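Local coordinates for beta-glucosidase (PDB 5M6G), which probably hydrolyses terminal, non-reducing beta-D-glucosyl residues, releasing beta-D-glucose, at residues P155-V158 against Q159-G162; F387-R390 against D391-P394; H401-L404 against A405-A408; V569-L573 against F574-N578. All coordinates share one frame; numbering follows the deposited sequence.

Interaction 1 (P155-V158 against Q159-G162); sequences PDLV and QRIG
In the first two turns of helix 155-170, part of the TIM-barrel domain of this family 3 glycoside hydrolase, Asp156 and Leu157 each meet Arg160, and Leu157 also reaches Ile161. The backbone is regular alpha helix: four successive N-H groups, from Gln159 to Gly162, bond the carbonyl oxygens four residues earlier. The first of these, Gln159 N to Pro155 O, measures 2.9 Å. Just ahead of the segment, Asn154 OD1 accepts the N-H of Leu157.

On the outer side, Arg160 does not stretch away from the helix. Its chain is bent at chi2 (133°) and again at chi3 (75°), which turns the guanidinium back toward the helix start. There Asp156 OD2 makes a long salt bridge of 3.6 Å to Arg160 NH1, and the same oxygen is 3.5 Å from Arg160 CD. Carboxylate and guanidinium planes stand 40° apart, so the two groups are not paired flat. Leu157 comes in over one guanidinium face, its CD1 3.9 Å above the plane and displaced toward the rim.

The apolar residues face the protein interior. Leu157 touches Leu404 and Ala408 of helix 399-412, and Ile161 touches Ala408, whereas Val158 is wedged against Ala210 of helix 209-215 and Leu149 of helix 146-152. One turn apart, Leu157 and Ile161 meet obliquely: Ile161 CG1 passes 3.3 Å from Leu157 O, and its CD1 comes to 4.0 Å from Leu157 CG.

Interaction 2 (F387-R390 against D391-P394); sequences FAQR and DLLP
Leu392 and Leu393 close back on Gln389 and Arg390 through two consecutive bonds of three-residue span, Leu392 N to Gln389 O at 3.0 Å and Leu393 N to Arg390 O at 3.1 Å. Both N-H groups point fairly straight at their acceptors, but neither arrives on a lone pair: the first donor sits 39° out of the carbonyl plane and the second 65°. Just before them the chain makes an inverse gamma turn centred on Gln389.

The side chains pair at the same three-residue spacing. Gln389 and Leu392 run side by side and point the same way; a bend at chi2 (146°) helps bring Gln389 NE2 to 3.6 Å from Leu392 CD1. The backbone here is a 3-10 segment, in the connection between helix 363-379 and helix 399-412, and it lies at the protein surface. Arg390 and Leu393 also run side by side. Leu393 CD1 touches the root of the arginine, 3.8 Å from Arg390 CB and equally 3.8 Å from Arg390 CG, while the rest of the arginine chain runs on extended. Its guanidinium is committed elsewhere: Arg390 NH2 forms salt bridges with Asp106 and Asp109 of helix 101-116.

The leucines turn to the body of the protein, both touching Ala171, and Leu392 also meets Ala170 at the end of helix 155-170. The amide of Gln389 has a weak hydrogen bond from NE2 to Pro223 O. A bound magnesium ion lies about 4 Å from the Gln389 side chain, and the side chains of Leu392 and Glu167, a ligand of another magnesium ion, are also about 4 Å apart.

Interaction 3 (H401-L404 against A405-A408); sequences HREL and ARQA. With MG (magnesium ion), chain E.
Glu403 and Arg406 meet only loosely on the outer side of helix 399-412. Their chains approach at a slant, the carboxylate and guanidinium planes 63° apart, and OE1 of Glu403 stays 4.3 Å from NH1 of Arg406, too far for a salt bridge. Arg406 runs out fully extended, its CG anti to the backbone N (chi1 -174°), and its guanidinium has its salt-bridge partner in Asp571.

The backbone is far tighter. Arg406 N bonds Arg402 O at 2.8 Å, and Ala405 N bonds His401 O at 3.0 Å; the next two N-H groups continue the alpha-helical ladder. Ala405 CB fits just over the preceding turn, 3.6 Å from His401 O.

The His401 side chain points away from 405-408 and binds a magnesium ion through NE2 at 2.2 Å. Four waters and Glu167 complete the shell, and one of the waters lies in the plane of the imidazole at its edge. Second-shell Glu168 fixes the ring's rotation by bonding ND1.

The buried side of the helix rests on helix 155-170, with His401 and Leu404 both on Ala164. Elsewhere on helix 399-412, Arg402 forms a salt bridge to Glu565, just before helix 567-573.

Interaction 4 (V569-L573 against F574-N578); sequences VADVL and FGDHN
Two arginines of helix 399-412, Arg406 and Arg410, grip Asp571 OD2 through their NE atoms, while the other carboxylate oxygen, OD1, is joined to Asp576 by a water. That water donates to both acids, at 2.9 Å to Asp571 OD1 and 2.6 Å to Asp576 OD2. Asp571 OD1 and Asp576 OD2 themselves are 4.2 Å apart. Asp576 has a second partner in Lys426, which forms a salt bridge to its OD1.

Around these acids helix 567-573 comes to its end, in the C-terminal domain. Phe574 N still makes a helical bond, 2.9 Å to Ala570 O, but Phe574 has already left helical backbone angles. Gly575 then takes a positive phi (78°) and gives its N-H to Val572 O. The chain doubles back far enough for His577 N to reach Asp571 O at 3.0 Å, approaching from 57° out of the carbonyl plane.

The side chains follow this reversal. Phe574 lies back against the last turn, with Ala570 O in the plane of the ring at its edge, 3.3 Å from CD1, and Ala570 CB and Leu573 CB also near that atom. Ile469 and Ala472 of helix 465-472 pack against the same residue. With CG anti to the backbone N (chi1 -179°), His577 sets its ring beside Val572, and Val572 CG2 meets the imidazole edge 3.9 Å from CD2.

With two arginines on Asp571 and a lysine on Asp576, both acids are probably carboxylates, and the water donating to each would soften their mutual repulsion.

How the interactions relate
Along the chain the four contacts come in numerical order, none nested in another. Interaction 3 is the hub: its centre is 11 Å from that of interaction 1 and 14 Å from that of interaction 4. It touches the former by leucine and alanine packing and the latter by a salt bridge. Helix 399-412 thus ties helix 155-170 of the N-terminal domain to helix 567-573 of the C-terminal one. Interactions 1 and 4 do not touch. Interaction 2 lies apart, about 7 Å from interaction 3 at the nearest atoms, in the connection leading to that helix.

Interaction 1 (P155-V158 against Q159-G162)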
ATOM      1  N   PRO A 155     -16.240   0.538  -3.707  1.00 18.68           N
ATOM      2  CA  PRO A 155     -15.458   1.751  -3.392  1.00 14.37           C
ATOM      3  C   PRO A 155     -15.841   2.400  -2.078  1.00 13.74           C
ATOM      4  O   PRO A 155     -14.993   3.028  -1.427  1.00 17.16           O
ATOM      5  CB  PRO A 155     -15.757   2.689  -4.572  1.00 11.86           C
ATOM      6  CG  PRO A 155     -16.325   1.806  -5.650  1.00 21.55           C
ATOM      7  CD  PRO A 155     -16.995   0.663  -4.964  1.00 14.95           C
ATOM      8  N   ASP A 156     -17.107   2.311  -1.684  1.00 17.48           N
ATOM      9  CA  ASP A 156     -17.505   2.913  -0.419  1.00 17.75           C
ATOM     10  C   ASP A 156     -16.797   2.237   0.749  1.00 20.45           C
ATOM     11  O   ASP A 156     -16.349   2.904   1.691  1.00 18.37           O
ATOM     12  CB  ASP A 156     -19.019   2.835  -0.265  1.00 20.49           C
ATOM     13  CG  ASP A 156     -19.521   3.712   0.845  1.00 28.52           C
ATOM     14  OD1 ASP A 156     -19.484   4.951   0.671  1.00 30.34           O
ATOM     15  OD2 ASP A 156     -19.943   3.171   1.884  1.00 32.26           O
ATOM     16  N   LEU A 157     -16.666   0.909   0.684  1.00 17.58           N
ATOM     17  CA  LEU A 157     -15.928   0.168   1.702  1.00 18.75           C
ATOM     18  C   LEU A 157     -14.467   0.598   1.760  1.00 15.63           C
ATOM     19  O   LEU A 157     -13.895   0.739   2.845  1.00 14.30           O
ATOM     20  CB  LEU A 157     -16.017  -1.328   1.409  1.00 16.93           C
ATOM     21  CG  LEU A 157     -15.210  -2.260   2.312  1.00 19.76           C
ATOM     22  CD1 LEU A 157     -15.863  -2.318   3.684  1.00 22.16           C
ATOM     23  CD2 LEU A 157     -15.122  -3.658   1.671  1.00 19.45           C
ATOM     24  N   VAL A 158     -13.841   0.783   0.596  1.00 13.50           N
ATOM     25  CA  VAL A 158     -12.442   1.202   0.565  1.00 14.69           C
ATOM     26  C   VAL A 158     -12.298   2.596   1.163  1.00 16.90           C
ATOM     27  O   VAL A 158     -11.338   2.884   1.893  1.00 15.61           O
ATOM     28  CB  VAL A 158     -11.908   1.115  -0.879  1.00 15.94           C
ATOM     29  CG1 VAL A 158     -10.617   1.935  -1.069  1.00 13.30           C
ATOM     30  CG2 VAL A 158     -11.705  -0.356  -1.259  1.00 15.77           C
ATOM     31  N   GLN A 159     -13.272   3.468   0.899  1.00 15.45           N
ATOM     32  CA  GLN A 159     -13.272   4.791   1.511  1.00 14.44           C
ATOM     33  C   GLN A 159     -13.371   4.696   3.035  1.00 16.92           C
ATOM     34  O   GLN A 159     -12.622   5.369   3.753  1.00 14.68           O
ATOM     35  CB  GLN A 159     -14.417   5.628   0.929  1.00 16.56           C
ATOM     36  CG  GLN A 159     -14.600   6.999   1.572  1.00 17.47           C
ATOM     37  CD  GLN A 159     -15.629   7.845   0.839  1.00 21.44           C
ATOM     38  OE1 GLN A 159     -15.813   7.708  -0.368  1.00 24.01           O
ATOM     39  NE2 GLN A 159     -16.311   8.715   1.571  1.00 30.50           N
ATOM     40  N   ARG A 160     -14.260   3.839   3.554  1.00 15.50           N
ATOM     41  CA  ARG A 160     -14.361   3.695   5.007  1.00 16.10           C
ATOM     42  C   ARG A 160     -13.055   3.188   5.601  1.00 11.82           C
ATOM     43  O   ARG A 160     -12.674   3.581   6.711  1.00 16.58           O
ATOM     44  CB  ARG A 160     -15.509   2.748   5.383  1.00 19.36           C
ATOM     45  CG  ARG A 160     -16.878   3.399   5.385  1.00 20.80           C
ATOM     46  CD  ARG A 160     -17.886   2.534   4.651  1.00 38.92           C
ATOM     47  NE  ARG A 160     -18.284   1.377   5.442  1.00 42.93           N
ATOM     48  CZ  ARG A 160     -18.860   0.287   4.944  1.00 39.15           C
ATOM     49  NH1 ARG A 160     -19.111   0.189   3.641  1.00 35.43           N
ATOM     50  NH2 ARG A 160     -19.182  -0.708   5.758  1.00 33.35           N
ATOM     51  N   ILE A 161     -12.368   2.294   4.886  1.00 13.78           N
ATOM     52  CA  ILE A 161     -11.075   1.796   5.347  1.00 14.75           C
ATOM     53  C   ILE A 161     -10.044   2.921   5.353  1.00 12.05           C
ATOM     54  O   ILE A 161      -9.232   3.036   6.284  1.00 13.94           O
ATOM     55  CB  ILE A 161     -10.627   0.615   4.468  1.00 14.99           C
ATOM     56  CG1 ILE A 161     -11.554  -0.592   4.673  1.00 14.75           C
ATOM     57  CG2 ILE A 161      -9.175   0.260   4.751  1.00 14.82           C
ATOM     58  CD1 ILE A 161     -11.447  -1.655   3.573  1.00 13.53           C
ATOM     59  N   GLY A 162     -10.062   3.769   4.320  1.00 13.54           N
ATOM     60  CA  GLY A 162      -9.215   4.957   4.334  1.00 11.97           C
ATOM     61  C   GLY A 162      -9.443   5.822   5.561  1.00 12.78           C
ATOM     62  O   GLY A 162      -8.488   6.278   6.202  1.00 12.30           O
TER

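Interaction 2 (F387-R390 against D391-P394)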
ATOM      1  N   PHE A 387       0.948  18.328  17.213  1.00 14.58           N
ATOM      2  CA  PHE A 387       1.293  17.133  17.970  1.00 14.82           C
ATOM      3  C   PHE A 387       0.277  16.014  17.760  1.00 17.31           C
ATOM      4  O   PHE A 387      -0.812  16.202  17.217  1.00 18.41           O
ATOM      5  CB  PHE A 387       1.425  17.464  19.462  1.00 14.08           C
ATOM      6  CG  PHE A 387       2.553  18.412  19.765  1.00 16.59           C
ATOM      7  CD1 PHE A 387       3.876  18.010  19.614  1.00 14.71           C
ATOM      8  CD2 PHE A 387       2.297  19.699  20.215  1.00 16.95           C
ATOM      9  CE1 PHE A 387       4.919  18.882  19.898  1.00 15.18           C
ATOM     10  CE2 PHE A 387       3.328  20.565  20.485  1.00 14.99           C
ATOM     11  CZ  PHE A 387       4.642  20.161  20.323  1.00 14.47           C
ATOM     12  N   ALA A 388       0.659  14.827  18.209  1.00 17.87           N
ATOM     13  CA  ALA A 388      -0.191  13.662  18.037  1.00 15.06           C
ATOM     14  C   ALA A 388      -1.513  13.851  18.768  1.00 20.65           C
ATOM     15  O   ALA A 388      -1.562  14.393  19.873  1.00 18.96           O
ATOM     16  CB  ALA A 388       0.527  12.410  18.541  1.00 15.08           C
ATOM     17  N   GLN A 389      -2.588  13.388  18.136  1.00 18.98           N
ATOM     18  CA  GLN A 389      -3.942  13.469  18.683  1.00 26.83           C
ATOM     19  C   GLN A 389      -4.188  12.226  19.530  1.00 21.49           C
ATOM     20  O   GLN A 389      -4.756  11.231  19.078  1.00 18.61           O
ATOM     21  CB  GLN A 389      -4.955  13.551  17.554  1.00 26.23           C
ATOM     22  CG  GLN A 389      -5.053  14.891  16.893  1.00 32.47           C
ATOM     23  CD  GLN A 389      -5.349  14.711  15.430  1.00 34.56           C
ATOM     24  OE1 GLN A 389      -4.471  14.815  14.567  1.00 34.41           O
ATOM     25  NE2 GLN A 389      -6.567  14.324  15.151  1.00 40.29           N
ATOM     26  N   ARG A 390      -3.751  12.282  20.783  1.00 20.42           N
ATOM     27  CA  ARG A 390      -3.794  11.050  21.561  1.00 19.29           C
ATOM     28  C   ARG A 390      -5.206  10.626  21.945  1.00 18.24           C
ATOM     29  O   ARG A 390      -5.389   9.475  22.353  1.00 20.34           O
ATOM     30  CB  ARG A 390      -2.912  11.198  22.789  1.00 21.66           C
ATOM     31  CG  ARG A 390      -1.472  11.291  22.367  1.00 18.97           C
ATOM     32  CD  ARG A 390      -0.582  11.642  23.495  1.00 20.60           C
ATOM     33  NE  ARG A 390       0.749  11.966  23.006  1.00 23.83           N
ATOM     34  CZ  ARG A 390       1.792  11.158  23.121  1.00 16.93           C
ATOM     35  NH1 ARG A 390       1.652   9.971  23.707  1.00 23.94           N
ATOM     36  NH2 ARG A 390       2.969  11.541  22.662  1.00 15.26           N
ATOM     37  N   ASP A 391      -6.206  11.503  21.805  1.00 18.21           N
ATOM     38  CA  ASP A 391      -7.589  11.074  21.987  1.00 24.19           C
ATOM     39  C   ASP A 391      -7.972   9.947  21.038  1.00 21.46           C
ATOM     40  O   ASP A 391      -8.963   9.254  21.290  1.00 23.66           O
ATOM     41  CB  ASP A 391      -8.557  12.236  21.765  1.00 28.84           C
ATOM     42  CG  ASP A 391      -8.516  13.255  22.877  1.00 46.74           C
ATOM     43  OD1 ASP A 391      -8.035  12.918  23.983  1.00 41.94           O
ATOM     44  OD2 ASP A 391      -8.978  14.395  22.639  1.00 45.14           O
ATOM     45  N   LEU A 392      -7.228   9.764  19.947  1.00 19.51           N
ATOM     46  CA  LEU A 392      -7.545   8.752  18.948  1.00 21.23           C
ATOM     47  C   LEU A 392      -6.829   7.426  19.179  1.00 21.62           C
ATOM     48  O   LEU A 392      -7.123   6.452  18.474  1.00 18.88           O
ATOM     49  CB  LEU A 392      -7.202   9.277  17.549  1.00 19.45           C
ATOM     50  CG  LEU A 392      -8.057  10.437  17.029  1.00 25.32           C
ATOM     51  CD1 LEU A 392      -7.551  10.904  15.666  1.00 17.87           C
ATOM     52  CD2 LEU A 392      -9.527  10.040  16.947  1.00 20.70           C
ATOM     53  N   LEU A 393      -5.892   7.368  20.127  1.00 16.87           N
ATOM     54  CA  LEU A 393      -5.204   6.111  20.407  1.00 19.31           C
ATOM     55  C   LEU A 393      -6.150   4.959  20.736  1.00 24.09           C
ATOM     56  O   LEU A 393      -5.841   3.818  20.342  1.00 21.84           O
ATOM     57  CB  LEU A 393      -4.183   6.320  21.534  1.00 19.39           C
ATOM     58  CG  LEU A 393      -2.902   7.064  21.141  1.00 21.53           C
ATOM     59  CD1 LEU A 393      -2.107   7.510  22.369  1.00 16.88           C
ATOM     60  CD2 LEU A 393      -2.042   6.211  20.205  1.00 14.06           C
ATOM     61  N   PRO A 394      -7.285   5.155  21.423  1.00 21.15           N
ATOM     62  CA  PRO A 394      -8.188   4.009  21.650  1.00 21.77           C
ATOM     63  C   PRO A 394      -8.785   3.427  20.379  1.00 21.85           C
ATOM     64  O   PRO A 394      -9.293   2.296  20.420  1.00 21.54           O
ATOM     65  CB  PRO A 394      -9.277   4.592  22.565  1.00 20.30           C
ATOM     66  CG  PRO A 394      -8.615   5.723  23.257  1.00 25.69           C
ATOM     67  CD  PRO A 394      -7.701   6.324  22.219  1.00 19.57           C
TER

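Interaction 3 (H401-L404 against A405-A408)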
ATOM      1  N   HIS A 401     -13.037  -0.969  14.104  1.00 13.78           N
ATOM      2  CA  HIS A 401     -12.164  -1.027  12.939  1.00 13.73           C
ATOM      3  C   HIS A 401     -11.908  -2.461  12.492  1.00 15.34           C
ATOM      4  O   HIS A 401     -11.808  -2.737  11.287  1.00 13.83           O
ATOM      5  CB  HIS A 401     -10.868  -0.305  13.256  1.00 12.61           C
ATOM      6  CG  HIS A 401     -11.036   1.175  13.337  1.00 18.14           C
ATOM      7  ND1 HIS A 401      -9.990   2.036  13.588  1.00 18.63           N
ATOM      8  CD2 HIS A 401     -12.142   1.947  13.211  1.00 15.55           C
ATOM      9  CE1 HIS A 401     -10.444   3.277  13.604  1.00 26.25           C
ATOM     10  NE2 HIS A 401     -11.743   3.252  13.362  1.00 18.12           N
ATOM     11  N   ARG A 402     -11.790  -3.391  13.442  1.00 15.04           N
ATOM     12  CA  ARG A 402     -11.620  -4.785  13.058  1.00 16.15           C
ATOM     13  C   ARG A 402     -12.882  -5.342  12.412  1.00 17.65           C
ATOM     14  O   ARG A 402     -12.794  -6.201  11.529  1.00 17.48           O
ATOM     15  CB  ARG A 402     -11.200  -5.616  14.271  1.00 13.47           C
ATOM     16  CG  ARG A 402      -9.804  -5.260  14.744  1.00 12.45           C
ATOM     17  CD  ARG A 402      -9.309  -6.201  15.816  1.00 13.84           C
ATOM     18  NE  ARG A 402      -8.068  -5.708  16.405  1.00 11.12           N
ATOM     19  CZ  ARG A 402      -6.852  -6.000  15.957  1.00 18.29           C
ATOM     20  NH1 ARG A 402      -6.704  -6.791  14.903  1.00 14.87           N
ATOM     21  NH2 ARG A 402      -5.781  -5.507  16.568  1.00 14.31           N
ATOM     22  N   GLU A 403     -14.058  -4.852  12.814  1.00 20.58           N
ATOM     23  CA  GLU A 403     -15.295  -5.268  12.159  1.00 18.92           C
ATOM     24  C   GLU A 403     -15.333  -4.791  10.712  1.00 20.70           C
ATOM     25  O   GLU A 403     -15.783  -5.519   9.814  1.00 15.10           O
ATOM     26  CB  GLU A 403     -16.504  -4.734  12.936  1.00 24.37           C
ATOM     27  CG  GLU A 403     -17.865  -5.101  12.354  1.00 32.79           C
ATOM     28  CD  GLU A 403     -18.029  -6.605  12.123  1.00 43.78           C
ATOM     29  OE1 GLU A 403     -17.467  -7.416  12.893  1.00 40.65           O
ATOM     30  OE2 GLU A 403     -18.705  -7.006  11.147  1.00 41.84           O
ATOM     31  N   LEU A 404     -14.886  -3.558  10.472  1.00 15.16           N
ATOM     32  CA  LEU A 404     -14.776  -3.054   9.107  1.00 14.35           C
ATOM     33  C   LEU A 404     -13.808  -3.901   8.297  1.00 14.37           C
ATOM     34  O   LEU A 404     -14.068  -4.221   7.131  1.00 14.13           O
ATOM     35  CB  LEU A 404     -14.317  -1.593   9.133  1.00 14.23           C
ATOM     36  CG  LEU A 404     -14.023  -0.878   7.815  1.00 13.41           C
ATOM     37  CD1 LEU A 404     -15.286  -0.805   6.998  1.00 15.76           C
ATOM     38  CD2 LEU A 404     -13.486   0.523   8.092  1.00  9.71           C
ATOM     39  N   ALA A 405     -12.677  -4.267   8.903  1.00 11.68           N
ATOM     40  CA  ALA A 405     -11.697  -5.080   8.203  1.00 14.15           C
ATOM     41  C   ALA A 405     -12.266  -6.454   7.878  1.00 13.76           C
ATOM     42  O   ALA A 405     -12.085  -6.961   6.769  1.00 13.05           O
ATOM     43  CB  ALA A 405     -10.435  -5.214   9.046  1.00 11.30           C
ATOM     44  N   ARG A 406     -12.949  -7.069   8.848  1.00 13.92           N
ATOM     45  CA  ARG A 406     -13.593  -8.357   8.619  1.00 12.84           C
ATOM     46  C   ARG A 406     -14.586  -8.283   7.465  1.00 16.32           C
ATOM     47  O   ARG A 406     -14.712  -9.230   6.674  1.00 14.23           O
ATOM     48  CB  ARG A 406     -14.287  -8.802   9.910  1.00 18.93           C
ATOM     49  CG  ARG A 406     -14.891 -10.196   9.862  1.00 19.57           C
ATOM     50  CD  ARG A 406     -15.536 -10.549  11.195  1.00 19.77           C
ATOM     51  NE  ARG A 406     -16.202 -11.851  11.129  1.00 27.43           N
ATOM     52  CZ  ARG A 406     -16.928 -12.372  12.116  1.00 30.81           C
ATOM     53  NH1 ARG A 406     -17.086 -11.699  13.241  1.00 22.23           N
ATOM     54  NH2 ARG A 406     -17.510 -13.560  11.973  1.00 28.75           N
ATOM     55  N   GLN A 407     -15.321  -7.177   7.364  1.00 13.95           N
ATOM     56  CA  GLN A 407     -16.253  -7.039   6.256  1.00 18.73           C
ATOM     57  C   GLN A 407     -15.498  -6.969   4.931  1.00 16.55           C
ATOM     58  O   GLN A 407     -15.944  -7.531   3.923  1.00 14.04           O
ATOM     59  CB  GLN A 407     -17.148  -5.812   6.472  1.00 15.36           C
ATOM     60  CG  GLN A 407     -18.199  -5.598   5.367  1.00 18.39           C
ATOM     61  CD  GLN A 407     -19.234  -6.719   5.300  1.00 26.26           C
ATOM     62  OE1 GLN A 407     -19.494  -7.402   6.295  1.00 29.03           O
ATOM     63  NE2 GLN A 407     -19.832  -6.908   4.126  1.00 19.46           N
ATOM     64  N   ALA A 408     -14.322  -6.331   4.930  1.00 15.72           N
ATOM     65  CA  ALA A 408     -13.511  -6.288   3.715  1.00 15.74           C
ATOM     66  C   ALA A 408     -12.947  -7.664   3.383  1.00 16.12           C
ATOM     67  O   ALA A 408     -12.888  -8.049   2.208  1.00 11.37           O
ATOM     68  CB  ALA A 408     -12.383  -5.267   3.868  1.00 12.23           C
TER
HETATM   69 MG    MG E 704     -13.132   4.920  13.598  1.00 27.47          MG
HETATM   70  O   HOH W   1     -13.309   4.796  15.523  1.00 25.61           O
HETATM   71  O   HOH W   2     -14.734   3.622  13.102  1.00 30.58           O
HETATM   72  O   HOH W   3     -13.279   5.003  11.374  1.00 33.26           O
HETATM   73  O   HOH W   4     -14.744   6.557  13.511  1.00 30.47           O

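Interaction 4 (V569-L573 against F574-N578)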
ATOM      1  N   VAL A 569     -12.708 -15.085   6.335  1.00 13.09           N
ATOM      2  CA  VAL A 569     -12.611 -16.210   5.413  1.00 12.32           C
ATOM      3  C   VAL A 569     -13.617 -17.288   5.789  1.00 16.06           C
ATOM      4  O   VAL A 569     -14.339 -17.810   4.931  1.00 14.62           O
ATOM      5  CB  VAL A 569     -11.177 -16.764   5.388  1.00 11.77           C
ATOM      6  CG1 VAL A 569     -11.100 -17.949   4.436  1.00 11.52           C
ATOM      7  CG2 VAL A 569     -10.202 -15.661   4.962  1.00 14.36           C
ATOM      8  N   ALA A 570     -13.668 -17.642   7.079  1.00 13.39           N
ATOM      9  CA  ALA A 570     -14.644 -18.625   7.537  1.00 13.90           C
ATOM     10  C   ALA A 570     -16.063 -18.143   7.311  1.00 13.24           C
ATOM     11  O   ALA A 570     -16.954 -18.958   7.058  1.00 15.94           O
ATOM     12  CB  ALA A 570     -14.433 -18.940   9.019  1.00 16.34           C
ATOM     13  N   ASP A 571     -16.300 -16.830   7.417  1.00 13.74           N
ATOM     14  CA  ASP A 571     -17.627 -16.292   7.135  1.00 15.29           C
ATOM     15  C   ASP A 571     -18.126 -16.743   5.767  1.00 19.79           C
ATOM     16  O   ASP A 571     -19.302 -17.099   5.607  1.00 16.95           O
ATOM     17  CB  ASP A 571     -17.608 -14.769   7.208  1.00 18.11           C
ATOM     18  CG  ASP A 571     -17.443 -14.253   8.625  1.00 21.81           C
ATOM     19  OD1 ASP A 571     -17.619 -15.041   9.577  1.00 22.85           O
ATOM     20  OD2 ASP A 571     -17.130 -13.053   8.780  1.00 20.69           O
ATOM     21  N   VAL A 572     -17.240 -16.751   4.771  1.00 14.13           N
ATOM     22  CA  VAL A 572     -17.630 -17.163   3.426  1.00 14.69           C
ATOM     23  C   VAL A 572     -17.699 -18.684   3.326  1.00 14.71           C
ATOM     24  O   VAL A 572     -18.663 -19.238   2.786  1.00 16.99           O
ATOM     25  CB  VAL A 572     -16.654 -16.562   2.398  1.00 12.90           C
ATOM     26  CG1 VAL A 572     -16.955 -17.068   1.000  1.00 14.45           C
ATOM     27  CG2 VAL A 572     -16.722 -15.037   2.449  1.00 18.98           C
ATOM     28  N   LEU A 573     -16.681 -19.375   3.855  1.00 11.97           N
ATOM     29  CA  LEU A 573     -16.636 -20.836   3.803  1.00 15.33           C
ATOM     30  C   LEU A 573     -17.896 -21.474   4.381  1.00 19.09           C
ATOM     31  O   LEU A 573     -18.350 -22.517   3.893  1.00 14.94           O
ATOM     32  CB  LEU A 573     -15.397 -21.351   4.546  1.00 16.49           C
ATOM     33  CG  LEU A 573     -14.018 -21.199   3.877  1.00 16.73           C
ATOM     34  CD1 LEU A 573     -12.920 -21.593   4.843  1.00 13.73           C
ATOM     35  CD2 LEU A 573     -13.924 -22.025   2.581  1.00 14.39           C
ATOM     36  N   PHE A 574     -18.472 -20.869   5.420  1.00 17.34           N
ATOM     37  CA  PHE A 574     -19.621 -21.442   6.117  1.00 19.57           C
ATOM     38  C   PHE A 574     -20.933 -20.758   5.756  1.00 20.93           C
ATOM     39  O   PHE A 574     -21.951 -21.003   6.412  1.00 23.36           O
ATOM     40  CB  PHE A 574     -19.388 -21.405   7.632  1.00 16.73           C
ATOM     41  CG  PHE A 574     -18.367 -22.404   8.085  1.00 15.92           C
ATOM     42  CD1 PHE A 574     -17.021 -22.098   8.054  1.00 14.92           C
ATOM     43  CD2 PHE A 574     -18.750 -23.680   8.468  1.00 18.21           C
ATOM     44  CE1 PHE A 574     -16.072 -23.026   8.434  1.00 13.18           C
ATOM     45  CE2 PHE A 574     -17.811 -24.613   8.851  1.00 17.93           C
ATOM     46  CZ  PHE A 574     -16.467 -24.290   8.832  1.00 19.51           C
ATOM     47  N   GLY A 575     -20.929 -19.903   4.736  1.00 20.63           N
ATOM     48  CA  GLY A 575     -22.147 -19.326   4.209  1.00 21.57           C
ATOM     49  C   GLY A 575     -22.740 -18.186   5.001  1.00 20.96           C
ATOM     50  O   GLY A 575     -23.870 -17.783   4.704  1.00 22.97           O
ATOM     51  N   ASP A 576     -22.031 -17.660   6.006  1.00 20.18           N
ATOM     52  CA  ASP A 576     -22.483 -16.427   6.651  1.00 20.55           C
ATOM     53  C   ASP A 576     -22.421 -15.238   5.695  1.00 24.70           C
ATOM     54  O   ASP A 576     -23.261 -14.333   5.773  1.00 27.21           O
ATOM     55  CB  ASP A 576     -21.663 -16.157   7.918  1.00 19.20           C
ATOM     56  CG  ASP A 576     -21.963 -17.156   9.018  1.00 31.48           C
ATOM     57  OD1 ASP A 576     -23.119 -17.619   9.081  1.00 29.11           O
ATOM     58  OD2 ASP A 576     -21.051 -17.489   9.808  1.00 40.45           O
ATOM     59  N   HIS A 577     -21.450 -15.225   4.783  1.00 21.26           N
ATOM     60  CA  HIS A 577     -21.382 -14.249   3.700  1.00 15.44           C
ATOM     61  C   HIS A 577     -21.413 -15.015   2.382  1.00 21.14           C
ATOM     62  O   HIS A 577     -20.475 -15.753   2.070  1.00 18.65           O
ATOM     63  CB  HIS A 577     -20.117 -13.389   3.807  1.00 16.34           C
ATOM     64  CG  HIS A 577     -20.009 -12.347   2.742  1.00 20.61           C
ATOM     65  ND1 HIS A 577     -20.682 -11.148   2.806  1.00 21.41           N
ATOM     66  CD2 HIS A 577     -19.339 -12.340   1.564  1.00 18.58           C
ATOM     67  CE1 HIS A 577     -20.413 -10.433   1.728  1.00 23.63           C
ATOM     68  NE2 HIS A 577     -19.602 -11.136   0.955  1.00 19.61           N
ATOM     69  N   ASN A 578     -22.499 -14.870   1.635  1.00 16.88           N
ATOM     70  CA  ASN A 578     -22.582 -15.407   0.281  1.00 16.21           C
ATOM     71  C   ASN A 578     -21.560 -14.670  -0.581  1.00 21.32           C
ATOM     72  O   ASN A 578     -21.649 -13.443  -0.705  1.00 21.38           O
ATOM     73  CB  ASN A 578     -23.997 -15.213  -0.257  1.00 21.76           C
ATOM     74  CG  ASN A 578     -24.295 -16.053  -1.493  1.00 28.26           C
ATOM     75  OD1 ASN A 578     -23.416 -16.687  -2.071  1.00 25.08           O
ATOM     76  ND2 ASN A 578     -25.557 -16.041  -1.910  1.00 39.74           N
TER
HETATM   77  O   HOH W   5     -18.605 -17.638  10.560  1.00 28.37           O